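Short chain dehydrogenase (A0QTM2 homolog) (Mycobacterium thermoresistibile, PDB 3SC4) probably acts as an NAD(P)-dependent oxidoreductase of the short-chain dehydrogenase family, working as a dimer-forming Rossmann-fold protein whose own substrate is not established. Local coordinates at residues L148-P153 with E222-A227; T164-A169 with D271-S276. All coordinates share one frame; numbering follows the deposited sequence.

Contact 1: L148-P153 with E222-A227; sequences LTLSPP and EVYADA
At the C-terminal end of strand 146-149, within the parallel sheet of a Rossmann fold, Leu150 meets the ring of Tyr224 from helix 222-232. The two backbones stay well apart, with their closest CA atoms, those of Leu150 and Tyr224, 9.3 Å from each other, and the long tyrosine side chain spans the gap. The leucine and the tyrosine run side by side with their ends pointing opposite ways, so the leucine lies along the phenol end of the ring. CG of Leu150 is 3.7 Å from CE1 of Tyr224, and CB of Leu150 is 3.6 Å from the hydroxyl OH of Tyr224. Branch atom CD1 of Leu150 follows at 4.1 Å from CE1 of Tyr224. The first torsion of Leu150 (-86°) sets CG opposite the carbonyl carbon, carrying the branch alongside the ring.

A tyrosine suits this buried place because its ring carbons can pack on leucine while its hydroxyl is satisfied by a hydrogen bond to the carbonyl O of Leu194, which also fixes the far end of the ring. Ile21 and Ile25 of helix 20-30 add apolar packing around the pair. Leu150 is also the centre of an inverse gamma turn, where the chain leaves the strand, and its carbonyl O accepts a hydrogen bond from NZ of Lys170. With Tyr166, Lys170 matches the Tyr-x-x-x-Lys pattern of the family, so the carbonyl of Leu150 bonds the lysine of what is probably the active-site pair. Packing of a flanking helix against the loop at a strand's C-terminal end is characteristic of the layered alpha/beta Rossmann fold of short-chain dehydrogenases.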
ATOM      1  N   LEU B 148     -14.941  -9.389  -0.456  1.00 17.41           N
ATOM      2  CA  LEU B 148     -15.348  -8.032  -0.815  1.00 17.23           C
ATOM      3  C   LEU B 148     -14.719  -7.072   0.165  1.00 16.84           C
ATOM      4  O   LEU B 148     -14.872  -7.233   1.391  1.00 17.46           O
ATOM      5  CB  LEU B 148     -16.865  -7.894  -0.754  1.00 17.56           C
ATOM      6  CG  LEU B 148     -17.436  -6.596  -1.312  1.00 17.35           C
ATOM      7  CD1 LEU B 148     -17.246  -6.508  -2.803  1.00 15.58           C
ATOM      8  CD2 LEU B 148     -18.923  -6.520  -0.976  1.00 17.99           C
ATOM      9  N   THR B 149     -14.034  -6.066  -0.374  1.00 16.17           N
ATOM     10  CA  THR B 149     -13.180  -5.199   0.414  1.00 15.58           C
ATOM     11  C   THR B 149     -13.653  -3.791   0.192  1.00 15.05           C
ATOM     12  O   THR B 149     -13.911  -3.382  -0.920  1.00 15.31           O
ATOM     13  CB  THR B 149     -11.692  -5.413   0.017  1.00 15.79           C
ATOM     14  OG1 THR B 149     -11.323  -6.755   0.334  1.00 16.15           O
ATOM     15  CG2 THR B 149     -10.778  -4.496   0.772  1.00 15.43           C
ATOM     16  N   LEU B 150     -13.814  -3.070   1.281  1.00 15.66           N
ATOM     17  CA  LEU B 150     -14.489  -1.782   1.270  1.00 15.27           C
ATOM     18  C   LEU B 150     -13.433  -0.697   1.134  1.00 14.63           C
ATOM     19  O   LEU B 150     -12.935  -0.140   2.142  1.00 14.52           O
ATOM     20  CB  LEU B 150     -15.368  -1.639   2.512  1.00 14.82           C
ATOM     21  CG  LEU B 150     -16.790  -2.234   2.356  1.00 17.84           C
ATOM     22  CD1 LEU B 150     -16.892  -3.499   1.485  1.00 16.74           C
ATOM     23  CD2 LEU B 150     -17.490  -2.444   3.680  1.00 16.84           C
ATOM     24  N   SER B 151     -13.076  -0.425  -0.131  1.00 14.18           N
ATOM     25  CA  SER B 151     -11.938   0.438  -0.454  1.00 13.73           C
ATOM     26  C   SER B 151     -12.113   0.955  -1.864  1.00 14.60           C
ATOM     27  O   SER B 151     -12.944   0.441  -2.596  1.00 15.25           O
ATOM     28  CB  SER B 151     -10.646  -0.348  -0.309  1.00 13.33           C
ATOM     29  OG  SER B 151     -10.619  -1.380  -1.268  1.00 14.32           O
ATOM     30  N   PRO B 152     -11.338   1.983  -2.253  1.00 14.94           N
ATOM     31  CA  PRO B 152     -11.648   2.725  -3.460  1.00 15.07           C
ATOM     32  C   PRO B 152     -10.853   2.261  -4.652  1.00 15.40           C
ATOM     33  O   PRO B 152      -9.847   1.573  -4.479  1.00 16.14           O
ATOM     34  CB  PRO B 152     -11.179   4.127  -3.100  1.00 15.33           C
ATOM     35  CG  PRO B 152      -9.950   3.893  -2.268  1.00 14.58           C
ATOM     36  CD  PRO B 152     -10.164   2.560  -1.564  1.00 14.61           C
ATOM     37  N   PRO B 153     -11.273   2.655  -5.854  1.00 15.43           N
ATOM     38  CA  PRO B 153     -10.426   2.485  -7.044  1.00 15.83           C
ATOM     39  C   PRO B 153      -9.140   3.253  -6.884  1.00 15.05           C
ATOM     40  O   PRO B 153      -9.127   4.290  -6.195  1.00 14.13           O
ATOM     41  CB  PRO B 153     -11.225   3.148  -8.180  1.00 16.28           C
ATOM     42  CG  PRO B 153     -12.574   3.359  -7.656  1.00 17.03           C
ATOM     43  CD  PRO B 153     -12.464   3.457  -6.145  1.00 15.97           C
ATOM     44  N   GLU B 222     -27.581   1.935   3.520  1.00 23.14           N
ATOM     45  CA  GLU B 222     -28.237   1.021   2.588  1.00 23.37           C
ATOM     46  C   GLU B 222     -27.656   1.090   1.183  1.00 22.09           C
ATOM     47  O   GLU B 222     -27.643   0.102   0.503  1.00 22.30           O
ATOM     48  CB  GLU B 222     -29.750   1.285   2.549  1.00 24.69           C
ATOM     49  CG  GLU B 222     -30.528   0.662   3.736  1.00 27.93           C
ATOM     50  CD  GLU B 222     -30.577   1.536   5.019  1.00 31.31           C
ATOM     51  OE1 GLU B 222     -29.894   2.583   5.120  1.00 31.23           O
ATOM     52  OE2 GLU B 222     -31.331   1.148   5.941  1.00 35.97           O
ATOM     53  N   VAL B 223     -27.165   2.238   0.742  1.00 20.98           N
ATOM     54  CA  VAL B 223     -26.556   2.296  -0.572  1.00 20.57           C
ATOM     55  C   VAL B 223     -25.394   1.311  -0.671  1.00 19.91           C
ATOM     56  O   VAL B 223     -25.222   0.688  -1.703  1.00 20.14           O
ATOM     57  CB  VAL B 223     -26.100   3.727  -0.971  1.00 20.70           C
ATOM     58  CG1 VAL B 223     -24.756   4.100  -0.321  1.00 19.51           C
ATOM     59  CG2 VAL B 223     -26.010   3.837  -2.462  1.00 18.18           C
ATOM     60  N   TYR B 224     -24.653   1.130   0.420  1.00 19.33           N
ATOM     61  CA  TYR B 224     -23.543   0.178   0.491  1.00 19.02           C
ATOM     62  C   TYR B 224     -24.042  -1.262   0.664  1.00 19.79           C
ATOM     63  O   TYR B 224     -23.552  -2.188   0.008  1.00 20.06           O
ATOM     64  CB  TYR B 224     -22.634   0.529   1.676  1.00 19.14           C
ATOM     65  CG  TYR B 224     -21.145   0.657   1.400  1.00 18.13           C
ATOM     66  CD1 TYR B 224     -20.465  -0.278   0.639  1.00 17.04           C
ATOM     67  CD2 TYR B 224     -20.400   1.692   1.988  1.00 20.06           C
ATOM     68  CE1 TYR B 224     -19.105  -0.168   0.406  1.00 16.90           C
ATOM     69  CE2 TYR B 224     -19.035   1.811   1.761  1.00 18.95           C
ATOM     70  CZ  TYR B 224     -18.397   0.875   0.968  1.00 18.53           C
ATOM     71  OH  TYR B 224     -17.049   0.996   0.744  1.00 18.11           O
ATOM     72  N   ALA B 225     -24.999  -1.457   1.572  1.00 20.46           N
ATOM     73  CA  ALA B 225     -25.597  -2.792   1.813  1.00 21.08           C
ATOM     74  C   ALA B 225     -26.226  -3.383   0.542  1.00 21.61           C
ATOM     75  O   ALA B 225     -25.925  -4.507   0.159  1.00 22.35           O
ATOM     76  CB  ALA B 225     -26.626  -2.734   2.936  1.00 20.54           C
ATOM     77  N   ASP B 226     -27.089  -2.620  -0.116  1.00 22.05           N
ATOM     78  CA  ASP B 226     -27.719  -3.073  -1.365  1.00 22.58           C
ATOM     79  C   ASP B 226     -26.688  -3.324  -2.467  1.00 22.24           C
ATOM     80  O   ASP B 226     -26.793  -4.316  -3.183  1.00 22.93           O
ATOM     81  CB  ASP B 226     -28.781  -2.083  -1.857  1.00 22.89           C
ATOM     82  CG  ASP B 226     -30.062  -2.122  -1.031  1.00 24.12           C
ATOM     83  OD1 ASP B 226     -30.199  -2.999  -0.157  1.00 23.33           O
ATOM     84  OD2 ASP B 226     -30.953  -1.271  -1.273  1.00 25.54           O
ATOM     85  N   ALA B 227     -25.679  -2.461  -2.598  1.00 21.48           N
ATOM     86  CA  ALA B 227     -24.655  -2.691  -3.639  1.00 21.22           C
ATOM     87  C   ALA B 227     -23.875  -3.985  -3.316  1.00 21.45           C
ATOM     88  O   ALA B 227     -23.671  -4.828  -4.190  1.00 21.83           O
ATOM     89  CB  ALA B 227     -23.708  -1.484  -3.816  1.00 19.65           C
TER

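Contact 2: T164-A169 with D271-S276; sequences TPYMMA and DLWVDS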
ATOM      1  N   THR B 164      -1.620  11.402   2.403  1.00 20.01           N
ATOM      2  CA  THR B 164      -0.752  10.253   2.146  1.00 18.96           C
ATOM      3  C   THR B 164      -0.987   9.033   3.040  1.00 17.27           C
ATOM      4  O   THR B 164      -1.194   7.944   2.555  1.00 16.99           O
ATOM      5  CB  THR B 164       0.706  10.708   2.188  1.00 19.08           C
ATOM      6  OG1 THR B 164       0.884  11.685   1.155  1.00 20.31           O
ATOM      7  CG2 THR B 164       1.636   9.548   1.986  1.00 19.11           C
ATOM      8  N   PRO B 165      -0.996   9.215   4.346  1.00 16.48           N
ATOM      9  CA  PRO B 165      -1.221   8.047   5.200  1.00 15.72           C
ATOM     10  C   PRO B 165      -2.495   7.292   4.877  1.00 14.76           C
ATOM     11  O   PRO B 165      -2.486   6.066   4.708  1.00 15.89           O
ATOM     12  CB  PRO B 165      -1.307   8.659   6.608  1.00 16.15           C
ATOM     13  CG  PRO B 165      -0.571   9.962   6.479  1.00 16.84           C
ATOM     14  CD  PRO B 165      -0.869  10.455   5.119  1.00 16.53           C
ATOM     15  N   TYR B 166      -3.598   8.005   4.808  1.00 14.48           N
ATOM     16  CA  TYR B 166      -4.894   7.388   4.549  1.00 13.80           C
ATOM     17  C   TYR B 166      -4.975   6.831   3.136  1.00 12.88           C
ATOM     18  O   TYR B 166      -5.476   5.744   2.949  1.00 11.82           O
ATOM     19  CB  TYR B 166      -6.031   8.394   4.805  1.00 14.22           C
ATOM     20  CG  TYR B 166      -7.418   7.816   4.763  1.00 13.07           C
ATOM     21  CD1 TYR B 166      -7.788   6.796   5.613  1.00 13.23           C
ATOM     22  CD2 TYR B 166      -8.360   8.319   3.894  1.00 14.08           C
ATOM     23  CE1 TYR B 166      -9.094   6.257   5.570  1.00 15.49           C
ATOM     24  CE2 TYR B 166      -9.641   7.810   3.831  1.00 15.98           C
ATOM     25  CZ  TYR B 166     -10.016   6.764   4.658  1.00 16.43           C
ATOM     26  OH  TYR B 166     -11.315   6.271   4.594  1.00 15.47           O
ATOM     27  N   MET B 167      -4.482   7.569   2.143  1.00 13.65           N
ATOM     28  CA  MET B 167      -4.466   7.065   0.770  1.00 13.51           C
ATOM     29  C   MET B 167      -3.656   5.788   0.701  1.00 13.79           C
ATOM     30  O   MET B 167      -4.054   4.836   0.042  1.00 14.16           O
ATOM     31  CB  MET B 167      -3.888   8.093  -0.171  1.00 13.87           C
ATOM     32  CG  MET B 167      -3.721   7.615  -1.588  1.00 13.40           C
ATOM     33  SD  MET B 167      -2.109   6.819  -1.883  1.00 14.87           S
ATOM     34  CE  MET B 167      -0.958   8.179  -1.569  1.00  9.77           C
ATOM     35  N   MET B 168      -2.518   5.759   1.381  1.00 13.89           N
ATOM     36  CA  MET B 168      -1.692   4.534   1.389  1.00 14.52           C
ATOM     37  C   MET B 168      -2.467   3.324   1.930  1.00 14.09           C
ATOM     38  O   MET B 168      -2.365   2.208   1.399  1.00 14.72           O
ATOM     39  CB  MET B 168      -0.411   4.727   2.231  1.00 14.28           C
ATOM     40  CG  MET B 168       0.639   5.505   1.513  1.00 14.30           C
ATOM     41  SD  MET B 168       2.012   5.922   2.593  1.00 15.14           S
ATOM     42  CE  MET B 168       2.684   4.279   2.918  1.00 15.44           C
ATOM     43  N   ALA B 169      -3.170   3.547   3.030  1.00 13.78           N
ATOM     44  CA  ALA B 169      -3.904   2.499   3.692  1.00 13.40           C
ATOM     45  C   ALA B 169      -5.061   2.055   2.807  1.00 13.33           C
ATOM     46  O   ALA B 169      -5.230   0.853   2.563  1.00 13.72           O
ATOM     47  CB  ALA B 169      -4.393   2.958   5.077  1.00 12.54           C
ATOM     48  N   ASP B 271     -17.668  11.476  -2.298  1.00 22.27           N
ATOM     49  CA  ASP B 271     -16.717  10.740  -1.457  1.00 21.08           C
ATOM     50  C   ASP B 271     -15.308  11.097  -1.941  1.00 20.71           C
ATOM     51  O   ASP B 271     -15.127  11.633  -3.032  1.00 21.29           O
ATOM     52  CB  ASP B 271     -16.999   9.236  -1.599  1.00 20.67           C
ATOM     53  CG  ASP B 271     -16.360   8.373  -0.510  1.00 20.62           C
ATOM     54  OD1 ASP B 271     -15.765   8.890   0.444  1.00 22.38           O
ATOM     55  OD2 ASP B 271     -16.488   7.133  -0.604  1.00 21.63           O
ATOM     56  N   LEU B 272     -14.303  10.817  -1.129  1.00 20.23           N
ATOM     57  CA  LEU B 272     -12.925  10.827  -1.600  1.00 20.03           C
ATOM     58  C   LEU B 272     -12.783   9.844  -2.775  1.00 19.43           C
ATOM     59  O   LEU B 272     -13.441   8.805  -2.796  1.00 18.09           O
ATOM     60  CB  LEU B 272     -11.977  10.397  -0.490  1.00 19.83           C
ATOM     61  CG  LEU B 272     -11.887  11.267   0.772  1.00 21.56           C
ATOM     62  CD1 LEU B 272     -10.785  10.746   1.715  1.00 20.39           C
ATOM     63  CD2 LEU B 272     -11.659  12.733   0.428  1.00 23.28           C
ATOM     64  N   TRP B 273     -11.935  10.196  -3.738  1.00 19.42           N
ATOM     65  CA  TRP B 273     -11.606   9.341  -4.886  1.00 19.79           C
ATOM     66  C   TRP B 273     -12.747   9.193  -5.886  1.00 21.27           C
ATOM     67  O   TRP B 273     -12.744   8.287  -6.688  1.00 21.61           O
ATOM     68  CB  TRP B 273     -11.024   7.958  -4.442  1.00 18.74           C
ATOM     69  CG  TRP B 273      -9.781   8.145  -3.648  1.00 16.50           C
ATOM     70  CD1 TRP B 273      -8.633   8.712  -4.094  1.00 15.93           C
ATOM     71  CD2 TRP B 273      -9.564   7.837  -2.261  1.00 16.21           C
ATOM     72  NE1 TRP B 273      -7.709   8.777  -3.090  1.00 16.96           N
ATOM     73  CE2 TRP B 273      -8.238   8.229  -1.952  1.00 15.72           C
ATOM     74  CE3 TRP B 273     -10.338   7.237  -1.257  1.00 14.75           C
ATOM     75  CZ2 TRP B 273      -7.675   8.073  -0.672  1.00 11.09           C
ATOM     76  CZ3 TRP B 273      -9.771   7.090   0.029  1.00 13.66           C
ATOM     77  CH2 TRP B 273      -8.442   7.509   0.292  1.00 11.49           C
ATOM     78  N   VAL B 274     -13.693  10.124  -5.857  1.00 23.10           N
ATOM     79  CA  VAL B 274     -14.845  10.089  -6.736  1.00 24.28           C
ATOM     80  C   VAL B 274     -15.090  11.466  -7.331  1.00 26.56           C
ATOM     81  O   VAL B 274     -15.018  12.490  -6.629  1.00 26.96           O
ATOM     82  CB  VAL B 274     -16.076   9.586  -5.976  1.00 24.01           C
ATOM     83  CG1 VAL B 274     -17.362   9.829  -6.789  1.00 24.38           C
ATOM     84  CG2 VAL B 274     -15.890   8.100  -5.650  1.00 22.37           C
ATOM     85  N   ASP B 275     -15.372  11.493  -8.631  1.00 28.63           N
ATOM     86  CA  ASP B 275     -15.611  12.772  -9.342  1.00 30.99           C
ATOM     87  C   ASP B 275     -17.027  13.280  -9.195  1.00 30.74           C
ATOM     88  O   ASP B 275     -17.237  14.474  -9.186  1.00 32.42           O
ATOM     89  CB  ASP B 275     -15.309  12.642 -10.856  1.00 32.83           C
ATOM     90  CG  ASP B 275     -13.795  12.644 -11.177  1.00 35.32           C
ATOM     91  OD1 ASP B 275     -13.061  13.471 -10.556  1.00 39.67           O
ATOM     92  OD2 ASP B 275     -13.366  11.832 -12.054  1.00 35.77           O
ATOM     93  N   SER B 276     -17.998  12.375  -9.122  1.00 29.72           N
ATOM     94  CA  SER B 276     -19.415  12.754  -9.181  1.00 29.55           C
ATOM     95  C   SER B 276     -20.258  11.966  -8.218  1.00 27.48           C
ATOM     96  O   SER B 276     -20.036  10.795  -8.026  1.00 27.43           O
ATOM     97  CB  SER B 276     -19.988  12.505 -10.592  1.00 30.75           C
ATOM     98  OG  SER B 276     -19.212  13.152 -11.585  1.00 32.58           O
TER
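Trp273, in a loop near the C terminus, meets Tyr166 ring to ring and Met167 by aliphatic contact, both in the first turn of helix 164-183. The planes of the Tyr166 ring and the indole six-membered ring are 28° from parallel and strongly offset, with centroids 5.7 Å apart, so little ring area is shared. The nearest atoms are CD2 of Tyr166 and CH2 of Trp273, 3.7 Å apart. With CG anti to the backbone N (chi1 -172°), the tyrosine ring is carried out toward the loop.

Aliphatic contacts complete the interface. CD1 of Leu272 sits at the edge of the Tyr166 ring, 3.8 Å from CE2, while CB of the same leucine lies above one face of the indole, off toward its rim. The Met167 side chain runs roughly perpendicular to that of Trp273 and offers its stem, CB 3.8 Å from CZ2 of Trp273, before bending away. A broad indole suits this place because it can reach both helix residues at once.

One hydrogen bond fixes the indole from outside: NE1 donates to the carbonyl O of Trp160. Trp273 is the third residue of a type II turn from Asp271 to Val274.

Tyr166 matches the first residue of the family's Tyr-x-x-x-Lys pattern. Trp195 of strand 190-195 packs on both Tyr166 and Val274, and its NE1 bonds the carbonyl O of Leu272, while Met167 also packs on Leu175 of the second subunit.

How the contacts relate
From the N terminus the chain passes 148-153, then 164-169, then 222-227 and finally 271-276, so the two contacts alternate and their loops cross. Contact 1 closes a loop with 68 residues between its segments, joining the end of strand 146-149 to helix 222-232. Contact 2 closes a longer one of 101 residues, bringing the C-terminal loop back to the start of helix 164-183, the next helix after that strand. Their centres are about 15 Å apart, yet they touch directly: CG of Pro152 packs 3.5 Å from CE3 of Trp273. Together they join the end of strand 146-149, helices 164-183 and 222-232, and the C-terminal loop.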